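Local structure of WipB (Legionella pneumophila, 5NNY) at residues A[17-22]-A[109-114]; A[35-40]-A[72-77]; A[120-125]-A[183-188]. The protein is a translocated serine/threonine phosphatase that targets the host lysosomal nutrient-sensing machinery, the chain here being its phosphatase domain. All coordinates share one frame; numbering follows the deposited sequence.

Interaction 1: A[17-22]-A[109-114]; sequences LFLNIL and LKLLQA
Phe18, on helix 15-24, reaches across to Leu111 and Leu112 of helix 105-117 and makes two of the three side-chain contacts of this wholly apolar meeting. Its ring is sent over by a first torsion that sets CG opposite the backbone N (chi1 -166°), and one side of the ring does the touching. CD2 lies 3.8 Å from Leu111 CD1, while the next atom round, CE2, is 3.8 Å from Leu112 CD2. CE2 also sits 4.0 Å from Leu111 CB, so the ring borders the base of that leucine as well as one of its methyls. The two leucines receive it differently: Leu111 slides past the phenylalanine in the opposite direction, whereas Leu112 crosses it at about a right angle, and both methyls approach the ring obliquely. Next along the helix, Leu19 adds a looser touch, its CD1 4.2 Å from Leu111 CD2, the other branch of the same leucine. Leu111 thus divides its two methyls between Phe18 and Leu19. One turn after Phe18, Leu22 packs within its own helix, setting CD1 3.8 Å above the plane of the Phe18 ring and over its centre, which covers one ring face. The axes of the two short helical segments run 11.3 Å apart at 29°, a roughly parallel pair that meets through long side chains and not backbone to backbone. Met8 of strand 6-8 and Leu11 also pack on Phe18, and Tyr75 and Ile79 of helix 64-79 on Leu111, joining the contact to a larger hydrophobic layer. No hydrogen bond or charge pair crosses between the segments; all four touching residues are buried and apolar where they meet, consistent with cohesion that comes from dispersion and the hydrophobic effect.

Interaction 2: A[35-40]-A[72-77]; sequences YAKFAE and KKQYNA
This is a helix-helix packing contact towards the periphery of the domain, between helix 32-42 and helix 64-79, with an aromatic pair on its buried side and a mixed aliphatic-amide touch on the more exposed side. Residues 72-77 fall in a region predicted to form a coiled coil; here their helix packs on helix 32-42. Phe38 and Tyr75 make the aromatic pair. Their ring centroids are 5.4 Å apart and the planes are inclined at 54°, so the rings meet obliquely. The closest carbons are Phe38 CE2 and Tyr75 CE1 at 3.5 Å, and the phenol oxygen also lies alongside, Tyr75 OH being 3.5 Å from Phe38 CE2. Each ring has its CG opposite the backbone N (chi1 -171° for Phe38 and -176° for Tyr75), which carries both out to the same side of the helix pair. The hydroxyl itself is hydrogen-bonded to the carbonyl oxygen of Phe107, fixing the far end of the phenol. On the exposed side, the extended Gln74 crosses the Lys37 chain at about a right angle, with Gln74 NE2 3.6 Å from Lys37 CD. The amide thus meets the methylenes of the lysine, whose NZ has a long, weak ion pair with Glu33. Around the aromatic pair, Phe38 rests on Leu16 and Leu19 of helix 15-24, and Tyr75 on Lys110 and Leu111 of helix 105-117, its ring also meeting that of Phe107.

Interaction 3: A[120-125]-A[183-188]; sequences ADFEIL and HQVYKK
Ile124 and Tyr186 meet at about a right angle: the CD1 methyl of the isoleucine comes obliquely to one side of the phenol ring, 3.8 Å from Tyr186 CE1 and equally near CD1. The second branch, Ile124 CG2, lies further along at 4.1 Å from Tyr186 OH, so the isoleucine follows one flank of the ring, CD1 and CE1, as far as the hydroxyl. That hydroxyl is hydrogen-bonded to Glu97. Beside this pair, Phe122 turns its edge to Val185, CZ standing 4.2 Å from Val185 CG1 near the ring plane, again with the side chains crossing at about a right angle. Ile124 CD1 is also at the edge of the Phe122 ring, in its plane, which links the two halves of the contact. The Phe122 ring is also stacked with that of His189. Tyr116 and Leu112 of helix 105-117 close in on the same residues, and Phe133 meets Tyr186 edge-to-face. The C-terminal part of helix 175-186, with a wider pi-type turn at 183-186, thus packs on the central mixed sheet of the phosphoesterase fold, within the helical connection between the neighbouring parallel strands 121-125 and 190-198.

Overall arrangement
Helix 105-117 ties the set together. In interaction 1 it receives helix 15-24, and it runs on in the chain to strand 121-125 of interaction 3; Leu112 serves both, its CD1 lying 3.9 Å from Tyr186 CD1. Leu19 links interaction 1 to interaction 2, with Leu19 CD2 3.7 Å from Phe38 CG, and Asn20 OD1 probably hydrogen-bonds Tyr35 OH at 2.5 Å. The centre of interaction 1 is about 12 Å from the centre of each of the others. Interactions 2 and 3 do not touch, their nearest atoms about 12 Å apart. The series therefore leads from the central sheet of the phosphoesterase fold out to the peripheral helices.

Interaction 1: A[17-22]-A[109-114]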
ATOM      1  N   LEU A  17       4.176  13.782   3.488  1.00 17.55           N
ATOM      2  CA  LEU A  17       2.863  13.668   4.109  1.00 20.27           C
ATOM      3  C   LEU A  17       2.831  12.515   5.101  1.00 19.65           C
ATOM      4  O   LEU A  17       2.371  12.684   6.238  1.00 19.87           O
ATOM      5  CB  LEU A  17       1.797  13.486   3.024  1.00 14.99           C
ATOM      6  CG  LEU A  17       0.363  13.175   3.455  1.00 19.26           C
ATOM      7  CD1 LEU A  17      -0.226  14.233   4.402  1.00 20.45           C
ATOM      8  CD2 LEU A  17      -0.516  12.990   2.226  1.00 20.42           C
ATOM      9  N   PHE A  18       3.347  11.344   4.692  1.00 19.34           N
ATOM     10  CA  PHE A  18       3.482  10.194   5.591  1.00 16.56           C
ATOM     11  C   PHE A  18       4.267  10.561   6.847  1.00 21.82           C
ATOM     12  O   PHE A  18       3.823  10.292   7.970  1.00 18.59           O
ATOM     13  CB  PHE A  18       4.151   9.032   4.849  1.00 20.73           C
ATOM     14  CG  PHE A  18       4.044   7.691   5.550  1.00 18.95           C
ATOM     15  CD1 PHE A  18       2.966   7.382   6.363  1.00 21.34           C
ATOM     16  CD2 PHE A  18       5.031   6.738   5.382  1.00 20.93           C
ATOM     17  CE1 PHE A  18       2.890   6.138   6.987  1.00 20.88           C
ATOM     18  CE2 PHE A  18       4.958   5.501   6.002  1.00 25.06           C
ATOM     19  CZ  PHE A  18       3.882   5.200   6.814  1.00 19.93           C
ATOM     20  N   LEU A  19       5.443  11.177   6.679  1.00 18.71           N
ATOM     21  CA  LEU A  19       6.213  11.635   7.832  1.00 21.40           C
ATOM     22  C   LEU A  19       5.400  12.574   8.717  1.00 23.64           C
ATOM     23  O   LEU A  19       5.415  12.445   9.946  1.00 18.20           O
ATOM     24  CB  LEU A  19       7.492  12.342   7.364  1.00 17.26           C
ATOM     25  CG  LEU A  19       8.446  12.681   8.524  1.00 22.35           C
ATOM     26  CD1 LEU A  19       9.274  11.469   8.879  1.00 23.04           C
ATOM     27  CD2 LEU A  19       9.372  13.830   8.173  1.00 16.99           C
ATOM     28  N   ASN A  20       4.713  13.544   8.115  1.00 19.42           N
ATOM     29  CA  ASN A  20       3.970  14.530   8.895  1.00 20.07           C
ATOM     30  C   ASN A  20       2.934  13.859   9.788  1.00 21.43           C
ATOM     31  O   ASN A  20       2.829  14.172  10.985  1.00 22.57           O
ATOM     32  CB  ASN A  20       3.303  15.534   7.956  1.00 20.68           C
ATOM     33  CG  ASN A  20       3.012  16.856   8.631  1.00 24.00           C
ATOM     34  OD1 ASN A  20       3.746  17.295   9.524  1.00 31.79           O
ATOM     35  ND2 ASN A  20       1.944  17.513   8.194  1.00 20.38           N
ATOM     36  N   ILE A  21       2.169  12.921   9.227  1.00 19.04           N
ATOM     37  CA  ILE A  21       1.135  12.257  10.011  1.00 17.47           C
ATOM     38  C   ILE A  21       1.762  11.456  11.143  1.00 21.91           C
ATOM     39  O   ILE A  21       1.299  11.512  12.294  1.00 22.23           O
ATOM     40  CB  ILE A  21       0.255  11.380   9.103  1.00 20.87           C
ATOM     41  CG1 ILE A  21      -0.447  12.234   8.048  1.00 26.19           C
ATOM     42  CG2 ILE A  21      -0.791  10.636   9.923  1.00 18.91           C
ATOM     43  CD1 ILE A  21      -1.060  11.402   6.915  1.00 26.01           C
ATOM     44  N   LEU A  22       2.849  10.731  10.847  1.00 21.65           N
ATOM     45  CA  LEU A  22       3.530   9.937  11.864  1.00 23.05           C
ATOM     46  C   LEU A  22       4.028  10.809  13.014  1.00 22.06           C
ATOM     47  O   LEU A  22       3.997  10.384  14.170  1.00 20.81           O
ATOM     48  CB  LEU A  22       4.691   9.163  11.232  1.00 18.63           C
ATOM     49  CG  LEU A  22       4.318   8.019  10.301  1.00 22.34           C
ATOM     50  CD1 LEU A  22       5.529   7.582   9.492  1.00 21.57           C
ATOM     51  CD2 LEU A  22       3.760   6.845  11.111  1.00 19.41           C
ATOM     52  N   LEU A 109       9.358   3.282   1.315  1.00 13.81           N
ATOM     53  CA  LEU A 109       9.827   1.937   1.648  1.00 21.67           C
ATOM     54  C   LEU A 109      10.763   1.960   2.850  1.00 17.11           C
ATOM     55  O   LEU A 109      10.701   1.077   3.717  1.00 17.09           O
ATOM     56  CB  LEU A 109      10.523   1.298   0.445  1.00 18.72           C
ATOM     57  CG  LEU A 109       9.632   0.819  -0.704  1.00 15.48           C
ATOM     58  CD1 LEU A 109      10.488   0.323  -1.882  1.00 16.32           C
ATOM     59  CD2 LEU A 109       8.692  -0.280  -0.211  1.00 23.55           C
ATOM     60  N   LYS A 110      11.646   2.961   2.914  1.00 14.71           N
ATOM     61  CA  LYS A 110      12.558   3.078   4.047  1.00 17.77           C
ATOM     62  C   LYS A 110      11.810   3.449   5.313  1.00 21.80           C
ATOM     63  O   LYS A 110      12.196   3.027   6.411  1.00 20.28           O
ATOM     64  CB  LYS A 110      13.643   4.121   3.770  1.00 19.96           C
ATOM     65  CG  LYS A 110      14.668   3.686   2.728  1.00 24.41           C
ATOM     66  CD  LYS A 110      15.233   2.302   3.025  1.00 30.70           C
ATOM     67  CE  LYS A 110      16.569   2.371   3.766  1.00 24.62           C
ATOM     68  NZ  LYS A 110      17.006   1.006   4.242  1.00 27.68           N
ATOM     69  N   LEU A 111      10.758   4.262   5.183  1.00 15.40           N
ATOM     70  CA  LEU A 111       9.942   4.615   6.345  1.00 17.58           C
ATOM     71  C   LEU A 111       9.218   3.395   6.891  1.00 22.03           C
ATOM     72  O   LEU A 111       9.194   3.175   8.106  1.00 20.08           O
ATOM     73  CB  LEU A 111       8.940   5.720   5.992  1.00 17.16           C
ATOM     74  CG  LEU A 111       9.534   7.131   6.053  1.00 28.36           C
ATOM     75  CD1 LEU A 111       8.566   8.135   5.493  1.00 20.73           C
ATOM     76  CD2 LEU A 111       9.912   7.517   7.501  1.00 28.39           C
ATOM     77  N   LEU A 112       8.606   2.603   6.006  1.00 18.83           N
ATOM     78  CA  LEU A 112       7.972   1.362   6.433  1.00 14.84           C
ATOM     79  C   LEU A 112       8.972   0.442   7.126  1.00 14.99           C
ATOM     80  O   LEU A 112       8.648  -0.187   8.135  1.00 18.66           O
ATOM     81  CB  LEU A 112       7.331   0.645   5.242  1.00 15.23           C
ATOM     82  CG  LEU A 112       6.189   1.385   4.540  1.00 19.91           C
ATOM     83  CD1 LEU A 112       5.665   0.604   3.321  1.00 22.40           C
ATOM     84  CD2 LEU A 112       5.045   1.687   5.543  1.00 15.54           C
ATOM     85  N   GLN A 113      10.184   0.325   6.579  1.00 16.60           N
ATOM     86  CA  GLN A 113      11.196  -0.538   7.191  1.00 18.62           C
ATOM     87  C   GLN A 113      11.545  -0.091   8.610  1.00 20.62           C
ATOM     88  O   GLN A 113      11.653  -0.918   9.526  1.00 20.84           O
ATOM     89  CB  GLN A 113      12.441  -0.553   6.309  1.00 20.54           C
ATOM     90  CG  GLN A 113      13.546  -1.500   6.755  1.00 21.37           C
ATOM     91  CD  GLN A 113      14.697  -1.452   5.766  1.00 19.85           C
ATOM     92  OE1 GLN A 113      15.126  -0.372   5.378  1.00 26.20           O
ATOM     93  NE2 GLN A 113      15.174  -2.614   5.331  1.00 28.25           N
ATOM     94  N   ALA A 114      11.717   1.214   8.816  1.00 21.06           N
ATOM     95  CA  ALA A 114      11.994   1.724  10.159  1.00 21.54           C
ATOM     96  C   ALA A 114      10.815   1.496  11.101  1.00 26.80           C
ATOM     97  O   ALA A 114      11.005   1.144  12.270  1.00 22.11           O
ATOM     98  CB  ALA A 114      12.337   3.209  10.098  1.00 18.25           C
TER

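Interaction 2: A[35-40]-A[72-77]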
ATOM      1  N   TYR A  35      13.597  17.079  10.358  1.00 21.11           N
ATOM      2  CA  TYR A  35      12.372  17.245   9.597  1.00 21.01           C
ATOM      3  C   TYR A  35      12.586  18.212   8.438  1.00 16.71           C
ATOM      4  O   TYR A  35      12.153  17.949   7.306  1.00 19.59           O
ATOM      5  CB  TYR A  35      11.284  17.741  10.545  1.00 16.63           C
ATOM      6  CG  TYR A  35       9.888  17.731   9.993  1.00 18.49           C
ATOM      7  CD1 TYR A  35       9.455  18.721   9.124  1.00 16.18           C
ATOM      8  CD2 TYR A  35       8.984  16.768  10.393  1.00 20.41           C
ATOM      9  CE1 TYR A  35       8.174  18.734   8.650  1.00 21.65           C
ATOM     10  CE2 TYR A  35       7.687  16.768   9.919  1.00 29.14           C
ATOM     11  CZ  TYR A  35       7.294  17.751   9.042  1.00 25.79           C
ATOM     12  OH  TYR A  35       6.016  17.768   8.556  1.00 29.34           O
ATOM     13  N   ALA A  36      13.258  19.336   8.699  1.00 18.75           N
ATOM     14  CA  ALA A  36      13.460  20.312   7.635  1.00 17.46           C
ATOM     15  C   ALA A  36      14.353  19.738   6.551  1.00 17.79           C
ATOM     16  O   ALA A  36      14.106  19.956   5.360  1.00 19.22           O
ATOM     17  CB  ALA A  36      14.054  21.612   8.182  1.00 18.42           C
ATOM     18  N   LYS A  37      15.397  18.997   6.947  1.00 17.28           N
ATOM     19  CA  LYS A  37      16.226  18.312   5.962  1.00 15.28           C
ATOM     20  C   LYS A  37      15.388  17.340   5.128  1.00 14.92           C
ATOM     21  O   LYS A  37      15.551  17.258   3.904  1.00 17.45           O
ATOM     22  CB  LYS A  37      17.374  17.565   6.645  1.00 25.50           C
ATOM     23  CG  LYS A  37      18.582  18.428   7.082  1.00 22.57           C
ATOM     24  CD  LYS A  37      19.642  17.561   7.785  1.00 18.11           C
ATOM     25  CE  LYS A  37      20.958  18.292   8.074  1.00 22.70           C
ATOM     26  NZ  LYS A  37      20.808  19.396   9.064  1.00 22.56           N
ATOM     27  N   PHE A  38      14.496  16.588   5.780  1.00 15.88           N
ATOM     28  CA  PHE A  38      13.642  15.635   5.068  1.00 18.00           C
ATOM     29  C   PHE A  38      12.781  16.347   4.028  1.00 20.06           C
ATOM     30  O   PHE A  38      12.721  15.931   2.856  1.00 17.39           O
ATOM     31  CB  PHE A  38      12.763  14.888   6.083  1.00 21.46           C
ATOM     32  CG  PHE A  38      11.978  13.733   5.518  1.00 17.79           C
ATOM     33  CD1 PHE A  38      10.912  13.935   4.653  1.00 22.88           C
ATOM     34  CD2 PHE A  38      12.261  12.440   5.941  1.00 16.52           C
ATOM     35  CE1 PHE A  38      10.168  12.871   4.178  1.00 19.52           C
ATOM     36  CE2 PHE A  38      11.539  11.374   5.476  1.00 22.85           C
ATOM     37  CZ  PHE A  38      10.488  11.575   4.595  1.00 18.35           C
ATOM     38  N   ALA A  39      12.103  17.427   4.441  1.00 17.70           N
ATOM     39  CA  ALA A  39      11.252  18.171   3.512  1.00 20.31           C
ATOM     40  C   ALA A  39      12.070  18.746   2.356  1.00 17.84           C
ATOM     41  O   ALA A  39      11.607  18.757   1.207  1.00 19.19           O
ATOM     42  CB  ALA A  39      10.503  19.287   4.240  1.00 20.02           C
ATOM     43  N   GLU A  40      13.281  19.242   2.650  1.00 14.34           N
ATOM     44  CA  GLU A  40      14.168  19.753   1.600  1.00 18.57           C
ATOM     45  C   GLU A  40      14.516  18.677   0.574  1.00 18.53           C
ATOM     46  O   GLU A  40      14.504  18.932  -0.637  1.00 19.84           O
ATOM     47  CB  GLU A  40      15.470  20.298   2.212  1.00 14.62           C
ATOM     48  CG  GLU A  40      16.296  21.091   1.185  1.00 14.82           C
ATOM     49  CD  GLU A  40      17.458  21.823   1.787  1.00 22.02           C
ATOM     50  OE1 GLU A  40      17.529  21.927   3.037  1.00 19.75           O
ATOM     51  OE2 GLU A  40      18.306  22.287   0.991  1.00 19.60           O
ATOM     52  N   LYS A  72      20.451   9.558  -1.590  1.00 18.50           N
ATOM     53  CA  LYS A  72      20.122   8.315  -0.905  1.00 20.79           C
ATOM     54  C   LYS A  72      20.859   8.200   0.424  1.00 25.97           C
ATOM     55  O   LYS A  72      20.266   7.839   1.448  1.00 18.78           O
ATOM     56  CB  LYS A  72      20.458   7.128  -1.805  1.00 21.47           C
ATOM     57  CG  LYS A  72      20.268   5.755  -1.157  1.00 25.35           C
ATOM     58  CD  LYS A  72      20.728   4.669  -2.128  1.00 29.85           C
ATOM     59  CE  LYS A  72      20.979   3.336  -1.455  1.00 37.85           C
ATOM     60  NZ  LYS A  72      21.598   2.344  -2.386  1.00 39.13           N
ATOM     61  N   LYS A  73      22.160   8.490   0.434  1.00 22.28           N
ATOM     62  CA  LYS A  73      22.885   8.334   1.688  1.00 23.63           C
ATOM     63  C   LYS A  73      22.379   9.323   2.736  1.00 22.36           C
ATOM     64  O   LYS A  73      22.228   8.964   3.905  1.00 20.67           O
ATOM     65  CB  LYS A  73      24.396   8.463   1.456  1.00 29.69           C
ATOM     66  CG  LYS A  73      24.891   9.859   1.204  1.00 33.01           C
ATOM     67  CD  LYS A  73      26.200   9.862   0.428  1.00 42.07           C
ATOM     68  CE  LYS A  73      27.299   9.111   1.149  1.00 45.19           C
ATOM     69  NZ  LYS A  73      28.640   9.489   0.611  1.00 50.67           N
ATOM     70  N   GLN A  74      22.058  10.559   2.336  1.00 16.69           N
ATOM     71  CA  GLN A  74      21.572  11.506   3.331  1.00 19.41           C
ATOM     72  C   GLN A  74      20.159  11.151   3.769  1.00 23.17           C
ATOM     73  O   GLN A  74      19.818  11.285   4.954  1.00 19.29           O
ATOM     74  CB  GLN A  74      21.621  12.958   2.830  1.00 17.37           C
ATOM     75  CG  GLN A  74      21.285  13.883   4.022  1.00 19.00           C
ATOM     76  CD  GLN A  74      21.252  15.374   3.748  1.00 16.14           C
ATOM     77  OE1 GLN A  74      21.299  15.836   2.616  1.00 19.18           O
ATOM     78  NE2 GLN A  74      21.178  16.143   4.821  1.00 18.13           N
ATOM     79  N   TYR A  75      19.324  10.696   2.830  1.00 18.75           N
ATOM     80  CA  TYR A  75      17.987  10.252   3.210  1.00 17.15           C
ATOM     81  C   TYR A  75      18.066   9.138   4.243  1.00 19.98           C
ATOM     82  O   TYR A  75      17.352   9.161   5.253  1.00 18.78           O
ATOM     83  CB  TYR A  75      17.199   9.785   1.980  1.00 18.76           C
ATOM     84  CG  TYR A  75      15.787   9.410   2.347  1.00 19.91           C
ATOM     85  CD1 TYR A  75      14.831  10.394   2.569  1.00 17.98           C
ATOM     86  CD2 TYR A  75      15.423   8.084   2.540  1.00 17.45           C
ATOM     87  CE1 TYR A  75      13.530  10.077   2.931  1.00 19.87           C
ATOM     88  CE2 TYR A  75      14.118   7.758   2.925  1.00 20.92           C
ATOM     89  CZ  TYR A  75      13.184   8.763   3.102  1.00 20.25           C
ATOM     90  OH  TYR A  75      11.899   8.464   3.475  1.00 19.19           O
ATOM     91  N   ASN A  76      18.929   8.146   4.003  1.00 17.63           N
ATOM     92  CA  ASN A  76      19.037   7.029   4.940  1.00 21.37           C
ATOM     93  C   ASN A  76      19.643   7.469   6.272  1.00 21.34           C
ATOM     94  O   ASN A  76      19.337   6.874   7.314  1.00 21.42           O
ATOM     95  CB  ASN A  76      19.856   5.894   4.321  1.00 19.94           C
ATOM     96  CG  ASN A  76      19.108   5.177   3.205  1.00 22.65           C
ATOM     97  OD1 ASN A  76      17.892   5.325   3.062  1.00 25.45           O
ATOM     98  ND2 ASN A  76      19.827   4.392   2.422  1.00 18.08           N
ATOM     99  N   ALA A  77      20.504   8.493   6.263  1.00 17.54           N
ATOM    100  CA  ALA A  77      20.982   9.066   7.526  1.00 19.94           C
ATOM    101  C   ALA A  77      19.842   9.710   8.312  1.00 25.89           C
ATOM    102  O   ALA A  77      19.826   9.670   9.550  1.00 22.30           O
ATOM    103  CB  ALA A  77      22.081  10.093   7.257  1.00 16.04           C
TER

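Interaction 3: A[120-125]-A[183-188]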
ATOM      1  N   ALA A 120       6.605  -0.662  15.431  1.00 25.54           N
ATOM      2  CA  ALA A 120       5.321   0.002  15.276  1.00 28.21           C
ATOM      3  C   ALA A 120       4.288  -0.970  14.711  1.00 25.96           C
ATOM      4  O   ALA A 120       4.619  -1.948  14.037  1.00 24.17           O
ATOM      5  CB  ALA A 120       5.444   1.236  14.375  1.00 27.84           C
ATOM      6  N   ASP A 121       3.032  -0.725  15.045  1.00 26.66           N
ATOM      7  CA  ASP A 121       1.926  -1.558  14.600  1.00 25.91           C
ATOM      8  C   ASP A 121       1.258  -0.875  13.412  1.00 22.99           C
ATOM      9  O   ASP A 121       0.727   0.226  13.558  1.00 27.22           O
ATOM     10  CB  ASP A 121       0.935  -1.768  15.746  1.00 26.07           C
ATOM     11  CG  ASP A 121      -0.101  -2.833  15.434  1.00 43.82           C
ATOM     12  OD1 ASP A 121       0.096  -3.607  14.473  1.00 43.42           O
ATOM     13  OD2 ASP A 121      -1.119  -2.890  16.160  1.00 47.45           O
ATOM     14  N   PHE A 122       1.306  -1.509  12.235  1.00 22.82           N
ATOM     15  CA  PHE A 122       0.751  -0.882  11.043  1.00 24.35           C
ATOM     16  C   PHE A 122       0.165  -1.922  10.100  1.00 22.53           C
ATOM     17  O   PHE A 122       0.559  -3.086  10.099  1.00 22.39           O
ATOM     18  CB  PHE A 122       1.788  -0.002  10.305  1.00 22.00           C
ATOM     19  CG  PHE A 122       2.936  -0.751   9.656  1.00 24.40           C
ATOM     20  CD1 PHE A 122       4.050  -1.126  10.394  1.00 22.95           C
ATOM     21  CD2 PHE A 122       2.930  -1.007   8.288  1.00 19.11           C
ATOM     22  CE1 PHE A 122       5.114  -1.784   9.792  1.00 28.98           C
ATOM     23  CE2 PHE A 122       3.978  -1.666   7.670  1.00 20.60           C
ATOM     24  CZ  PHE A 122       5.082  -2.054   8.424  1.00 26.69           C
ATOM     25  N   GLU A 123      -0.824  -1.511   9.321  0.72 19.77           N
ATOM     26  CA  GLU A 123      -1.350  -2.389   8.286  0.72 21.39           C
ATOM     27  C   GLU A 123      -1.645  -1.565   7.049  0.72 22.54           C
ATOM     28  O   GLU A 123      -1.964  -0.376   7.132  0.72 18.53           O
ATOM     29  CB  GLU A 123      -2.610  -3.142   8.720  0.72 26.25           C
ATOM     30  CG  GLU A 123      -3.722  -2.244   9.173  0.72 33.99           C
ATOM     31  CD  GLU A 123      -4.877  -3.018   9.769  0.72 37.39           C
ATOM     32  OE1 GLU A 123      -6.029  -2.614   9.527  0.72 43.02           O
ATOM     33  OE2 GLU A 123      -4.632  -4.032  10.464  0.72 35.56           O
ATOM     34  N   ILE A 124      -1.538  -2.234   5.905  1.00 20.48           N
ATOM     35  CA  ILE A 124      -1.618  -1.638   4.578  1.00 19.62           C
ATOM     36  C   ILE A 124      -2.736  -2.333   3.819  1.00 18.23           C
ATOM     37  O   ILE A 124      -2.700  -3.550   3.629  1.00 23.91           O
ATOM     38  CB  ILE A 124      -0.289  -1.777   3.816  1.00 18.46           C
ATOM     39  CG1 ILE A 124       0.827  -1.136   4.632  1.00 21.58           C
ATOM     40  CG2 ILE A 124      -0.375  -1.102   2.455  1.00 22.36           C
ATOM     41  CD1 ILE A 124       2.235  -1.420   4.093  1.00 24.77           C
ATOM     42  N   LEU A 125      -3.728  -1.560   3.396  0.51 18.13           N
ATOM     43  CA  LEU A 125      -4.878  -2.115   2.698  0.51 16.57           C
ATOM     44  C   LEU A 125      -4.550  -2.218   1.221  0.51 18.19           C
ATOM     45  O   LEU A 125      -4.046  -1.260   0.626  0.51 21.12           O
ATOM     46  CB  LEU A 125      -6.120  -1.254   2.923  0.51 21.64           C
ATOM     47  CG  LEU A 125      -6.706  -1.482   4.317  0.51 28.94           C
ATOM     48  CD1 LEU A 125      -7.653  -0.374   4.698  0.51 33.08           C
ATOM     49  CD2 LEU A 125      -7.397  -2.838   4.380  0.51 37.02           C
ATOM     50  N   HIS A 183       9.698  -8.345   0.827  1.00 22.95           N
ATOM     51  CA  HIS A 183       9.440  -9.632   1.468  1.00 18.02           C
ATOM     52  C   HIS A 183       9.466  -9.536   2.994  1.00 17.73           C
ATOM     53  O   HIS A 183       8.658 -10.182   3.674  1.00 21.93           O
ATOM     54  CB  HIS A 183      10.476 -10.660   0.983  1.00 19.02           C
ATOM     55  CG  HIS A 183      10.307 -11.062  -0.453  1.00 24.12           C
ATOM     56  ND1 HIS A 183       9.301 -11.903  -0.876  1.00 29.38           N
ATOM     57  CD2 HIS A 183      11.021 -10.745  -1.560  1.00 27.24           C
ATOM     58  CE1 HIS A 183       9.396 -12.080  -2.183  1.00 23.71           C
ATOM     59  NE2 HIS A 183      10.436 -11.393  -2.621  1.00 32.07           N
ATOM     60  N   GLN A 184      10.392  -8.752   3.551  1.00 20.76           N
ATOM     61  CA  GLN A 184      10.568  -8.729   5.005  1.00 29.35           C
ATOM     62  C   GLN A 184       9.602  -7.783   5.701  1.00 28.20           C
ATOM     63  O   GLN A 184       9.301  -7.958   6.888  1.00 26.80           O
ATOM     64  CB  GLN A 184      12.003  -8.326   5.349  1.00 28.64           C
ATOM     65  CG  GLN A 184      13.007  -9.354   4.931  1.00 33.03           C
ATOM     66  CD  GLN A 184      12.832 -10.644   5.702  1.00 53.72           C
ATOM     67  OE1 GLN A 184      12.610 -10.630   6.918  1.00 62.40           O
ATOM     68  NE2 GLN A 184      12.913 -11.768   5.000  1.00 54.92           N
ATOM     69  N   VAL A 185       9.126  -6.772   4.995  1.00 21.33           N
ATOM     70  CA  VAL A 185       8.384  -5.679   5.602  1.00 16.57           C
ATOM     71  C   VAL A 185       7.018  -5.528   4.954  1.00 22.70           C
ATOM     72  O   VAL A 185       5.982  -5.655   5.615  1.00 25.52           O
ATOM     73  CB  VAL A 185       9.174  -4.361   5.503  1.00 20.55           C
ATOM     74  CG1 VAL A 185       8.352  -3.211   6.080  1.00 26.65           C
ATOM     75  CG2 VAL A 185      10.512  -4.504   6.240  1.00 22.04           C
ATOM     76  N   TYR A 186       7.009  -5.253   3.654  1.00 16.34           N
ATOM     77  CA  TYR A 186       5.778  -4.793   3.018  1.00 19.60           C
ATOM     78  C   TYR A 186       4.706  -5.878   2.978  1.00 24.13           C
ATOM     79  O   TYR A 186       3.561  -5.658   3.414  1.00 22.90           O
ATOM     80  CB  TYR A 186       6.084  -4.284   1.606  1.00 19.15           C
ATOM     81  CG  TYR A 186       4.862  -3.712   0.910  1.00 21.84           C
ATOM     82  CD1 TYR A 186       4.476  -2.383   1.125  1.00 15.94           C
ATOM     83  CD2 TYR A 186       4.113  -4.486   0.012  1.00 20.73           C
ATOM     84  CE1 TYR A 186       3.365  -1.840   0.485  1.00 20.98           C
ATOM     85  CE2 TYR A 186       2.992  -3.951  -0.627  1.00 23.11           C
ATOM     86  CZ  TYR A 186       2.625  -2.632  -0.393  1.00 19.27           C
ATOM     87  OH  TYR A 186       1.531  -2.089  -1.046  1.00 20.03           O
ATOM     88  N   LYS A 187       5.043  -7.054   2.444  1.00 23.16           N
ATOM     89  CA  LYS A 187       3.990  -8.011   2.102  1.00 24.39           C
ATOM     90  C   LYS A 187       3.332  -8.616   3.335  1.00 21.87           C
ATOM     91  O   LYS A 187       2.159  -8.992   3.282  1.00 24.92           O
ATOM     92  CB  LYS A 187       4.530  -9.126   1.190  1.00 22.77           C
ATOM     93  CG  LYS A 187       5.467 -10.136   1.870  1.00 22.17           C
ATOM     94  CD  LYS A 187       5.837 -11.253   0.904  1.00 27.08           C
ATOM     95  CE  LYS A 187       6.654 -12.361   1.581  1.00 24.71           C
ATOM     96  NZ  LYS A 187       7.175 -13.279   0.533  1.00 21.25           N
ATOM     97  N   LYS A 188       4.055  -8.744   4.438  1.00 23.66           N
ATOM     98  CA  LYS A 188       3.425  -9.352   5.598  1.00 29.50           C
ATOM     99  C   LYS A 188       2.561  -8.370   6.382  1.00 27.07           C
ATOM    100  O   LYS A 188       1.893  -8.787   7.331  1.00 31.51           O
ATOM    101  CB  LYS A 188       4.496  -9.992   6.480  1.00 37.69           C
ATOM    102  CG  LYS A 188       5.122 -11.235   5.824  1.00 40.39           C
ATOM    103  CD  LYS A 188       6.509 -11.590   6.376  1.00 46.75           C
ATOM    104  CE  LYS A 188       7.326 -12.434   5.362  1.00 50.18           C
ATOM    105  NZ  LYS A 188       6.849 -13.848   5.210  1.00 47.63           N
TER